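Local coordinates for hypothetical protein (Bacteroides ovatus, PDB 4EPS) that probably serves as a component of the fimbrium tip, the end of filamentous surface appendages that mediate cell adhesion and biofilm formation, at residues A195-V201 against N228-H233; T121-Q126 against K206-Y210; M159-K165 against D216-R222. All coordinates share one frame; numbering follows the deposited sequence. Where two conformers were deposited one is given.

Interaction 1: A195-V201 against N228-H233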
loop_
_atom_site.group_PDB
_atom_site.type_symbol
_atom_site.label_atom_id
_atom_site.label_comp_id
_atom_site.label_asym_id
_atom_site.label_seq_id
_atom_site.Cartn_x
_atom_site.Cartn_y
_atom_site.Cartn_z
ATOM N N ALA A 195 -2.929 -25.966 -21.137
ATOM C CA ALA A 195 -3.318 -27.126 -21.930
ATOM C C ALA A 195 -3.638 -28.248 -20.994
ATOM O O ALA A 195 -2.930 -28.451 -20.002
ATOM C CB ALA A 195 -2.202 -27.543 -22.895
ATOM N N PHE A 196 -4.699 -28.983 -21.314
ATOM C CA PHE A 196 -5.077 -30.173 -20.557
ATOM C C PHE A 196 -4.952 -31.416 -21.433
ATOM O O PHE A 196 -5.277 -31.366 -22.624
ATOM C CB PHE A 196 -6.506 -30.049 -20.007
ATOM C CG PHE A 196 -6.696 -28.935 -19.012
ATOM C CD1 PHE A 196 -6.408 -29.129 -17.667
ATOM C CD2 PHE A 196 -7.181 -27.693 -19.421
ATOM C CE1 PHE A 196 -6.595 -28.096 -16.742
ATOM C CE2 PHE A 196 -7.380 -26.662 -18.492
ATOM C CZ PHE A 196 -7.065 -26.867 -17.167
ATOM N N TYR A 197 -4.544 -32.542 -20.816
ATOM C CA TYR A 197 -4.334 -33.823 -21.478
ATOM C C TYR A 197 -4.978 -34.959 -20.724
ATOM O O TYR A 197 -4.920 -34.990 -19.497
ATOM C CB TYR A 197 -2.827 -34.134 -21.592
ATOM C CG TYR A 197 -2.065 -33.055 -22.326
ATOM C CD1 TYR A 197 -1.931 -33.091 -23.712
ATOM C CD2 TYR A 197 -1.487 -31.994 -21.638
ATOM C CE1 TYR A 197 -1.263 -32.077 -24.401
ATOM C CE2 TYR A 197 -0.798 -30.983 -22.314
ATOM C CZ TYR A 197 -0.684 -31.036 -23.694
ATOM O OH TYR A 197 -0.002 -30.050 -24.361
ATOM N N LEU A 198 -5.494 -35.946 -21.465
ATOM C CA LEU A 198 -6.030 -37.140 -20.843
ATOM C C LEU A 198 -4.935 -38.208 -20.663
ATOM O O LEU A 198 -4.307 -38.607 -21.651
ATOM C CB LEU A 198 -7.187 -37.718 -21.688
ATOM C CG LEU A 198 -8.152 -38.676 -20.986
ATOM C CD1 LEU A 198 -8.966 -37.954 -19.938
ATOM C CD2 LEU A 198 -9.095 -39.291 -21.987
ATOM N N ASP A 199 -4.737 -38.655 -19.394
ATOM C CA ASP A 199 -3.832 -39.710 -18.911
ATOM C C ASP A 199 -2.332 -39.438 -19.117
ATOM O O ASP A 199 -1.561 -39.729 -18.203
ATOM C CB ASP A 199 -4.203 -41.073 -19.501
ATOM C CG ASP A 199 -5.544 -41.579 -19.004
ATOM O OD1 ASP A 199 -5.657 -41.878 -17.793
ATOM O OD2 ASP A 199 -6.477 -41.689 -19.825
ATOM N N ASN A 200 -1.899 -38.939 -20.288
ATOM C CA ASN A 200 -0.480 -38.652 -20.532
ATOM C C ASN A 200 -0.346 -37.498 -21.515
ATOM O O ASN A 200 -1.265 -37.243 -22.288
ATOM C CB ASN A 200 0.281 -39.902 -21.026
ATOM C CG ASN A 200 -0.433 -40.679 -22.105
ATOM O OD1 ASN A 200 -0.404 -40.307 -23.281
ATOM N ND2 ASN A 200 -1.099 -41.773 -21.727
ATOM N N VAL A 201 0.794 -36.801 -21.476
ATOM C CA VAL A 201 1.039 -35.629 -22.311
ATOM C C VAL A 201 1.549 -36.072 -23.689
ATOM O O VAL A 201 2.608 -36.690 -23.803
ATOM C CB VAL A 201 1.972 -34.609 -21.621
ATOM C CG1 VAL A 201 2.163 -33.362 -22.481
ATOM C CG2 VAL A 201 1.421 -34.226 -20.248
ATOM N N ASN A 228 -9.703 -41.589 -15.175
ATOM C CA ASN A 228 -8.521 -41.033 -15.806
ATOM C C ASN A 228 -7.858 -39.922 -15.012
ATOM O O ASN A 228 -8.516 -39.145 -14.337
ATOM C CB ASN A 228 -8.884 -40.469 -17.191
ATOM C CG ASN A 228 -9.637 -41.463 -18.032
ATOM O OD1 ASN A 228 -10.802 -41.724 -17.785
ATOM N ND2 ASN A 228 -8.965 -42.103 -18.972
ATOM N N GLN A 229 -6.542 -39.826 -15.149
ATOM C CA GLN A 229 -5.825 -38.673 -14.663
ATOM C C GLN A 229 -5.943 -37.634 -15.755
ATOM O O GLN A 229 -5.926 -37.992 -16.944
ATOM C CB GLN A 229 -4.342 -39.007 -14.403
ATOM C CG GLN A 229 -4.119 -39.900 -13.188
ATOM C CD GLN A 229 -2.649 -40.079 -12.897
ATOM O OE1 GLN A 229 -1.799 -40.010 -13.787
ATOM N NE2 GLN A 229 -2.317 -40.322 -11.641
ATOM N N ILE A 230 -6.118 -36.379 -15.373
ATOM C CA ILE A 230 -6.083 -35.265 -16.289
ATOM C C ILE A 230 -4.821 -34.489 -15.916
ATOM O O ILE A 230 -4.663 -34.097 -14.753
ATOM C CB ILE A 230 -7.365 -34.389 -16.268
ATOM C CG1 ILE A 230 -8.586 -35.204 -16.784
ATOM C CG2 ILE A 230 -7.151 -33.094 -17.092
ATOM C CD1 ILE A 230 -9.977 -34.537 -16.456
ATOM N N ILE A 231 -3.930 -34.293 -16.886
ATOM C CA ILE A 231 -2.693 -33.550 -16.654
ATOM C C ILE A 231 -2.910 -32.143 -17.146
ATOM O O ILE A 231 -3.304 -31.943 -18.294
ATOM C CB ILE A 231 -1.443 -34.218 -17.323
ATOM C CG1 ILE A 231 -1.358 -35.763 -17.078
ATOM C CG2 ILE A 231 -0.114 -33.485 -16.929
ATOM C CD1 ILE A 231 -1.429 -36.258 -15.647
ATOM N N GLY A 232 -2.676 -31.174 -16.275
ATOM C CA GLY A 232 -2.807 -29.779 -16.663
ATOM C C GLY A 232 -1.437 -29.131 -16.720
ATOM O O GLY A 232 -0.622 -29.325 -15.811
ATOM N N HIS A 233 -1.170 -28.433 -17.816
ATOM C CA HIS A 233 0.012 -27.612 -18.032
ATOM C C HIS A 233 -0.432 -26.145 -18.003
ATOM O O HIS A 233 -1.420 -25.789 -18.631
ATOM C CB HIS A 233 0.707 -27.975 -19.367
ATOM C CG HIS A 233 1.525 -29.235 -19.298
ATOM N ND1 HIS A 233 2.390 -29.590 -20.322
ATOM C CD2 HIS A 233 1.610 -30.168 -18.317
ATOM C CE1 HIS A 233 2.984 -30.705 -19.921
ATOM N NE2 HIS A 233 2.541 -31.096 -18.728
HETATM O O HOH W 1 1.653 -28.352 -22.607
HETATM O O HOH W 2 -2.457 -41.872 -15.925
#
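Tyr197 and His233 make a T-shaped (edge-to-face) pair, the CE2 edge of the tyrosine directed at one face of the imidazole, with ring centroids 5.5 Å apart and planes at 68°. Val201 CG1 covers one face of the Tyr197 ring over its centre, while Val201 CG2 packs 3.7 Å from Ile231 CG2. At the tyrosine's edge, Ile231 O lies near the ring plane, and an in-plane water bridges Tyr197 OH to His233 ND1. The other side of the sheet carries Phe196, whose CD1 rests 3.8 Å from Gly232 CA; a CB on Gly232 would stand 3.2 Å from Phe196 CE1, a tight fit. Leu198 has CG anti to its backbone N (chi1 -161°), which brings CD1 to 3.7 Å from Asn228 CB. In the Asp199 conformer described, one of two built, Asn228 ND2 donates to the syn lone pair of OD2 at 2.7 Å, nearly straight and within the amide plane; the bond may be made only part of the time. An alanine in place of Asn228 removes this donor and would probably leave the Asp199 carboxylate freer to turn at the strand end. Backbone hydrogen bonds such as His233 N to Ala195 O, 2.8 Å, join the two strands, and Asp199 N to Gln229 O extends the pairing past Leu198. This is a regular antiparallel strand pair in the fimbrillin-like domain, consistent with the beta-rich, transthyretin-related fold of the family.

Interaction 2: T121-Q126 against K206-Y210; sequences TEQSDQ and KISPY
Glu122 bends to reach Ser208 across the contact. Its CG is anti to the carbonyl carbon and the chain then folds at chi2 (-59°), which turns the carboxylate toward the serine; Ser208 OG donates to Glu122 OE2 at 2.9 Å from the syn side, 31° out of the carboxylate plane. A water ties the same OE2 to Thr121 OG1 and Lys206 O, so this oxygen has two donors. The backbones form a single bridge at Glu122 and Ser208: Ser208 N bonds to Thr121 O and Gln123 N to Ser208 O, both at 2.8 Å. Beyond it Ser124 CA makes a CA-H...O contact with Pro209 O, 3.4 Å away. Tyr210 CG swings to the side opposite the backbone N (chi1 177°), and this lays the ring alongside the turning chain: Gln123 O sits at the ring edge, near its plane, and 3.3 Å from Tyr210 CB, while Gln126 CG touches Tyr210 OH at 3.6 Å. The Gln123 side chain, extended beyond CG, carries OE1 to Leu221 N and NE2 to Thr120 O, which holds its amide at both ends. Segment 121-126 is thus a loop laid against the first residues of strand 206-212, bonded also to the adjoining strand 217-222, and it ends in helix 126-130, where Asp125 at the N-cap position accepts from Ala128 N.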
loop_
_atom_site.group_PDB
_atom_site.type_symbol
_atom_site.label_atom_id
_atom_site.label_comp_id
_atom_site.label_asym_id
_atom_site.label_seq_id
_atom_site.Cartn_x
_atom_site.Cartn_y
_atom_site.Cartn_z
ATOM N N THR A 121 -14.149 -35.223 -25.520
ATOM C CA THR A 121 -13.409 -34.240 -24.741
ATOM C C THR A 121 -13.359 -32.884 -25.477
ATOM O O THR A 121 -12.597 -32.005 -25.063
ATOM C CB THR A 121 -12.021 -34.789 -24.413
ATOM O OG1 THR A 121 -11.373 -35.172 -25.624
ATOM C CG2 THR A 121 -12.060 -35.975 -23.422
ATOM N N GLU A 122 -14.187 -32.704 -26.532
ATOM C CA GLU A 122 -14.269 -31.437 -27.287
ATOM C C GLU A 122 -15.503 -30.668 -26.787
ATOM O O GLU A 122 -16.634 -30.943 -27.205
ATOM C CB GLU A 122 -14.306 -31.714 -28.806
ATOM C CG GLU A 122 -12.943 -32.095 -29.374
ATOM C CD GLU A 122 -11.850 -31.056 -29.171
ATOM O OE1 GLU A 122 -12.076 -29.865 -29.496
ATOM O OE2 GLU A 122 -10.776 -31.427 -28.645
ATOM N N GLN A 123 -15.293 -29.793 -25.788
ATOM C CA GLN A 123 -16.404 -29.091 -25.137
ATOM C C GLN A 123 -16.099 -27.588 -24.983
ATOM O O GLN A 123 -16.706 -26.928 -24.143
ATOM C CB GLN A 123 -16.652 -29.730 -23.730
ATOM C CG GLN A 123 -17.102 -31.214 -23.760
ATOM C CD GLN A 123 -17.135 -31.833 -22.377
ATOM O OE1 GLN A 123 -17.409 -31.153 -21.384
ATOM N NE2 GLN A 123 -16.929 -33.154 -22.294
ATOM N N SER A 124 -15.188 -27.054 -25.816
ATOM C CA SER A 124 -14.626 -25.701 -25.702
ATOM C C SER A 124 -15.604 -24.550 -26.019
ATOM O O SER A 124 -15.253 -23.404 -25.782
ATOM C CB SER A 124 -13.366 -25.560 -26.555
ATOM O OG SER A 124 -13.689 -25.744 -27.921
ATOM N N ASP A 125 -16.800 -24.828 -26.524
ATOM C CA ASP A 125 -17.757 -23.740 -26.715
ATOM C C ASP A 125 -19.117 -24.149 -26.161
ATOM O O ASP A 125 -19.341 -25.344 -25.905
ATOM C CB ASP A 125 -17.838 -23.274 -28.183
ATOM C CG ASP A 125 -18.177 -24.369 -29.157
ATOM O OD1 ASP A 125 -19.326 -24.835 -29.143
ATOM O OD2 ASP A 125 -17.283 -24.769 -29.931
ATOM N N GLN A 126 -20.016 -23.158 -25.949
ATOM C CA GLN A 126 -21.337 -23.394 -25.367
ATOM C C GLN A 126 -22.093 -24.486 -26.091
ATOM O O GLN A 126 -22.627 -25.350 -25.408
ATOM C CB GLN A 126 -22.187 -22.114 -25.289
ATOM C CG GLN A 126 -21.776 -21.240 -24.098
ATOM C CD GLN A 126 -22.681 -20.056 -23.852
ATOM O OE1 GLN A 126 -22.722 -19.093 -24.631
ATOM N NE2 GLN A 126 -23.384 -20.075 -22.726
ATOM N N LYS A 206 -4.690 -34.242 -26.037
ATOM C CA LYS A 206 -5.118 -32.899 -25.661
ATOM C C LYS A 206 -6.634 -32.827 -25.604
ATOM O O LYS A 206 -7.331 -33.293 -26.517
ATOM C CB LYS A 206 -4.559 -31.847 -26.628
ATOM C CG LYS A 206 -4.413 -30.466 -25.993
ATOM C CD LYS A 206 -3.918 -29.426 -27.002
ATOM C CE LYS A 206 -3.697 -28.062 -26.385
ATOM N NZ LYS A 206 -4.975 -27.385 -26.010
ATOM N N ILE A 207 -7.146 -32.260 -24.507
ATOM C CA ILE A 207 -8.588 -32.160 -24.339
ATOM C C ILE A 207 -9.009 -30.672 -24.345
ATOM O O ILE A 207 -8.174 -29.783 -24.109
ATOM C CB ILE A 207 -9.061 -32.987 -23.113
ATOM C CG1 ILE A 207 -8.480 -32.495 -21.784
ATOM C CG2 ILE A 207 -8.721 -34.481 -23.333
ATOM C CD1 ILE A 207 -8.774 -33.419 -20.552
ATOM N N SER A 208 -10.285 -30.395 -24.700
ATOM C CA SER A 208 -10.754 -29.009 -24.812
ATOM C C SER A 208 -11.950 -28.737 -23.892
ATOM O O SER A 208 -13.101 -28.846 -24.319
ATOM C CB SER A 208 -11.091 -28.680 -26.267
ATOM O OG SER A 208 -10.012 -29.039 -27.113
ATOM N N PRO A 209 -11.684 -28.405 -22.612
ATOM C CA PRO A 209 -12.794 -28.120 -21.692
ATOM C C PRO A 209 -13.454 -26.795 -21.996
ATOM O O PRO A 209 -12.926 -25.986 -22.768
ATOM C CB PRO A 209 -12.137 -28.081 -20.297
ATOM C CG PRO A 209 -10.682 -27.974 -20.529
ATOM C CD PRO A 209 -10.365 -28.186 -21.976
ATOM N N TYR A 210 -14.589 -26.565 -21.370
ATOM C CA TYR A 210 -15.293 -25.302 -21.509
ATOM C C TYR A 210 -14.660 -24.290 -20.577
ATOM O O TYR A 210 -14.505 -24.577 -19.389
ATOM C CB TYR A 210 -16.793 -25.471 -21.210
ATOM C CG TYR A 210 -17.537 -24.156 -21.284
ATOM C CD1 TYR A 210 -17.814 -23.559 -22.509
ATOM C CD2 TYR A 210 -17.886 -23.465 -20.130
ATOM C CE1 TYR A 210 -18.411 -22.304 -22.585
ATOM C CE2 TYR A 210 -18.499 -22.211 -20.193
ATOM C CZ TYR A 210 -18.772 -21.641 -21.425
ATOM O OH TYR A 210 -19.388 -20.413 -21.505
HETATM O O HOH W 3 -10.278 -33.474 -27.291
#

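Interaction 3: M159-K165 against D216-R222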
loop_
_atom_site.group_PDB
_atom_site.type_symbol
_atom_site.label_atom_id
_atom_site.label_comp_id
_atom_site.label_asym_id
_atom_site.label_seq_id
_atom_site.Cartn_x
_atom_site.Cartn_y
_atom_site.Cartn_z
HETATM N N MSE A 159 -24.311 -37.049 -16.523
HETATM C CA MSE A 159 -22.855 -37.137 -16.552
HETATM C C MSE A 159 -22.286 -36.597 -15.243
HETATM O O MSE A 159 -23.031 -36.083 -14.400
HETATM C CB MSE A 159 -22.287 -36.322 -17.760
HETATM C CG MSE A 159 -22.752 -36.858 -19.130
HETATM SE SE MSE A 159 -22.212 -38.733 -19.411
HETATM C CE MSE A 159 -23.983 -39.620 -19.261
ATOM N N SER A 160 -20.961 -36.685 -15.090
ATOM C CA SER A 160 -20.271 -36.107 -13.942
ATOM C C SER A 160 -19.526 -34.891 -14.454
ATOM O O SER A 160 -19.427 -34.716 -15.670
ATOM C CB SER A 160 -19.343 -37.134 -13.295
ATOM O OG SER A 160 -18.931 -36.634 -12.031
ATOM N N LEU A 161 -19.024 -34.042 -13.561
ATOM C CA LEU A 161 -18.367 -32.815 -14.008
ATOM C C LEU A 161 -17.042 -32.560 -13.308
ATOM O O LEU A 161 -16.970 -32.572 -12.077
ATOM C CB LEU A 161 -19.319 -31.625 -13.770
ATOM C CG LEU A 161 -18.824 -30.238 -14.241
ATOM C CD1 LEU A 161 -18.723 -30.190 -15.799
ATOM C CD2 LEU A 161 -19.725 -29.161 -13.723
ATOM N N VAL A 162 -16.004 -32.287 -14.105
ATOM C CA VAL A 162 -14.700 -31.873 -13.598
ATOM C C VAL A 162 -14.698 -30.336 -13.637
ATOM O O VAL A 162 -15.010 -29.749 -14.679
ATOM C CB VAL A 162 -13.510 -32.480 -14.415
ATOM C CG1 VAL A 162 -12.184 -31.717 -14.176
ATOM C CG2 VAL A 162 -13.321 -33.958 -14.099
ATOM N N VAL A 163 -14.303 -29.692 -12.541
ATOM C CA VAL A 163 -14.151 -28.226 -12.505
ATOM C C VAL A 163 -12.691 -27.953 -12.115
ATOM O O VAL A 163 -12.234 -28.524 -11.121
ATOM C CB VAL A 163 -15.152 -27.511 -11.553
ATOM C CG1 VAL A 163 -14.905 -25.991 -11.555
ATOM C CG2 VAL A 163 -16.607 -27.820 -11.965
ATOM N N VAL A 164 -11.961 -27.139 -12.910
ATOM C CA VAL A 164 -10.561 -26.819 -12.612
ATOM C C VAL A 164 -10.443 -25.313 -12.353
ATOM O O VAL A 164 -10.834 -24.512 -13.198
ATOM C CB VAL A 164 -9.553 -27.266 -13.717
ATOM C CG1 VAL A 164 -8.106 -27.043 -13.256
ATOM C CG2 VAL A 164 -9.778 -28.717 -14.144
ATOM N N LYS A 165 -9.859 -24.945 -11.203
ATOM C CA LYS A 165 -9.581 -23.550 -10.852
ATOM C C LYS A 165 -8.062 -23.361 -10.804
ATOM O O LYS A 165 -7.415 -23.786 -9.841
ATOM C CB LYS A 165 -10.236 -23.193 -9.493
ATOM C CG LYS A 165 -10.100 -21.714 -9.112
ATOM C CD LYS A 165 -10.985 -20.854 -9.977
ATOM C CE LYS A 165 -10.999 -19.427 -9.494
ATOM N NZ LYS A 165 -11.651 -18.574 -10.505
ATOM N N ASP A 216 -13.660 -17.627 -14.313
ATOM C CA ASP A 216 -12.251 -17.982 -14.560
ATOM C C ASP A 216 -11.994 -19.446 -14.119
ATOM O O ASP A 216 -11.136 -19.722 -13.264
ATOM C CB ASP A 216 -11.245 -17.015 -13.888
ATOM C CG ASP A 216 -9.794 -17.374 -14.175
ATOM O OD1 ASP A 216 -9.513 -17.893 -15.286
ATOM O OD2 ASP A 216 -8.951 -17.217 -13.266
ATOM N N GLU A 217 -12.735 -20.380 -14.715
ATOM C CA GLU A 217 -12.552 -21.785 -14.359
ATOM C C GLU A 217 -12.887 -22.624 -15.578
ATOM O O GLU A 217 -13.603 -22.150 -16.485
ATOM C CB GLU A 217 -13.396 -22.178 -13.105
ATOM C CG GLU A 217 -14.886 -22.219 -13.325
ATOM C CD GLU A 217 -15.757 -22.482 -12.110
ATOM O OE1 GLU A 217 -15.266 -22.383 -10.963
ATOM O OE2 GLU A 217 -16.957 -22.765 -12.318
ATOM N N TYR A 218 -12.350 -23.852 -15.614
ATOM C CA TYR A 218 -12.567 -24.782 -16.724
ATOM C C TYR A 218 -13.493 -25.879 -16.282
ATOM O O TYR A 218 -13.352 -26.357 -15.150
ATOM C CB TYR A 218 -11.248 -25.404 -17.208
ATOM C CG TYR A 218 -10.270 -24.388 -17.758
ATOM C CD1 TYR A 218 -9.466 -23.634 -16.906
ATOM C CD2 TYR A 218 -10.180 -24.147 -19.131
ATOM C CE1 TYR A 218 -8.549 -22.705 -17.409
ATOM C CE2 TYR A 218 -9.269 -23.215 -19.643
ATOM C CZ TYR A 218 -8.460 -22.501 -18.775
ATOM O OH TYR A 218 -7.581 -21.561 -19.250
ATOM N N ARG A 219 -14.419 -26.281 -17.155
ATOM C CA ARG A 219 -15.413 -27.332 -16.861
ATOM C C ARG A 219 -15.380 -28.382 -17.933
ATOM O O ARG A 219 -15.241 -28.068 -19.113
ATOM C CB ARG A 219 -16.829 -26.728 -16.714
ATOM C CG ARG A 219 -16.891 -25.744 -15.542
ATOM C CD ARG A 219 -18.284 -25.501 -14.999
ATOM N NE ARG A 219 -19.088 -24.623 -15.850
ATOM C CZ ARG A 219 -19.172 -23.300 -15.725
ATOM N NH1 ARG A 219 -18.468 -22.662 -14.786
ATOM N NH2 ARG A 219 -19.941 -22.602 -16.544
ATOM N N LEU A 220 -15.474 -29.649 -17.532
ATOM C CA LEU A 220 -15.434 -30.748 -18.477
ATOM C C LEU A 220 -16.363 -31.848 -18.023
ATOM O O LEU A 220 -16.158 -32.394 -16.939
ATOM C CB LEU A 220 -13.986 -31.290 -18.582
ATOM C CG LEU A 220 -13.766 -32.440 -19.564
ATOM C CD1 LEU A 220 -13.768 -31.912 -21.015
ATOM C CD2 LEU A 220 -12.435 -33.101 -19.292
ATOM N N LEU A 221 -17.355 -32.188 -18.848
ATOM C CA LEU A 221 -18.227 -33.326 -18.548
ATOM C C LEU A 221 -17.452 -34.631 -18.721
ATOM O O LEU A 221 -16.671 -34.758 -19.674
ATOM C CB LEU A 221 -19.466 -33.343 -19.460
ATOM C CG LEU A 221 -20.409 -32.149 -19.309
ATOM C CD1 LEU A 221 -21.261 -32.004 -20.567
ATOM C CD2 LEU A 221 -21.270 -32.273 -18.050
ATOM N N ARG A 222 -17.652 -35.586 -17.779
ATOM C CA ARG A 222 -17.004 -36.906 -17.776
ATOM C C ARG A 222 -18.029 -37.981 -17.478
ATOM O O ARG A 222 -19.047 -37.710 -16.838
ATOM C CB ARG A 222 -15.868 -36.973 -16.719
ATOM C CG ARG A 222 -14.714 -35.929 -16.903
ATOM C CD ARG A 222 -13.848 -36.200 -18.118
ATOM N NE ARG A 222 -13.154 -37.493 -18.040
ATOM C CZ ARG A 222 -12.717 -38.185 -19.087
ATOM N NH1 ARG A 222 -12.932 -37.742 -20.324
ATOM N NH2 ARG A 222 -12.085 -39.340 -18.909
HETATM O O HOH W 4 -14.347 -19.546 -9.649
#
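Glu217 reaches across Val163, and its side chain can be followed outward from the strand. CB lies 3.5 Å from Val164 O and also meets Lys165 CD. With chi1 at 70°, CG stands between the backbone N and the carbonyl carbon and approaches Val163 CG1; the chain then extends, bringing CD to 3.7 Å from that same methyl. At the tip OE1 still touches Val163 CG1, and the two oxygens take different polar partners. OE2 offers its anti lone pair to Arg219 NH1 in a salt bridge of 2.9 Å, the carboxylate carbon lying at the guanidinium edge in its plane, and also pairs with Lys215. OE1 pairs with Arg254 and takes a water that links it to Lys165 NZ. Such a gathering of cations would probably favour the ionised carboxylate. Arg219 NH1 has a further partner in Asp212, and the aliphatic part of the arginine runs beside Val163, Arg219 CG to Val163 CG2 4.1 Å. Lys165 NZ donates to Asp216 O at 3.0 Å from above the carbonyl plane. Leu161 CD1 packs 4.0 Å from Leu221 CD2 on the same face, whereas Val162 CG2 and Arg222 CG lie side by side on the reverse, 3.7 Å apart. Six backbone bonds join the strands as a regular antiparallel pair; on its other edge strand 217-222 pairs with strand 206-212, where Asp216 and Glu217, both facing Asp212, fit a G1 beta bulge.

In the fold
Followed from the N terminus, the chain meets the segments in the order 121-126, 159-165, 195-201, 206-210, 216-222 and 228-233. Interaction 2 closes the longest loop, with 79 residues between its segments; interaction 3 closes one of 50 and interaction 1 one of 26. None nests inside another: the segments alternate, so every pair of contacts crosses. Strands 195-198 and 206-212 are neighbours, as are 206-212 and 217-222, so strand 206-212 joins interaction 1 to interaction 3. Interaction 2 adds the loop before helix 126-130 to this sheet. All three lie within the fimbrillin-like range, binding strands far apart in sequence and one surface loop together.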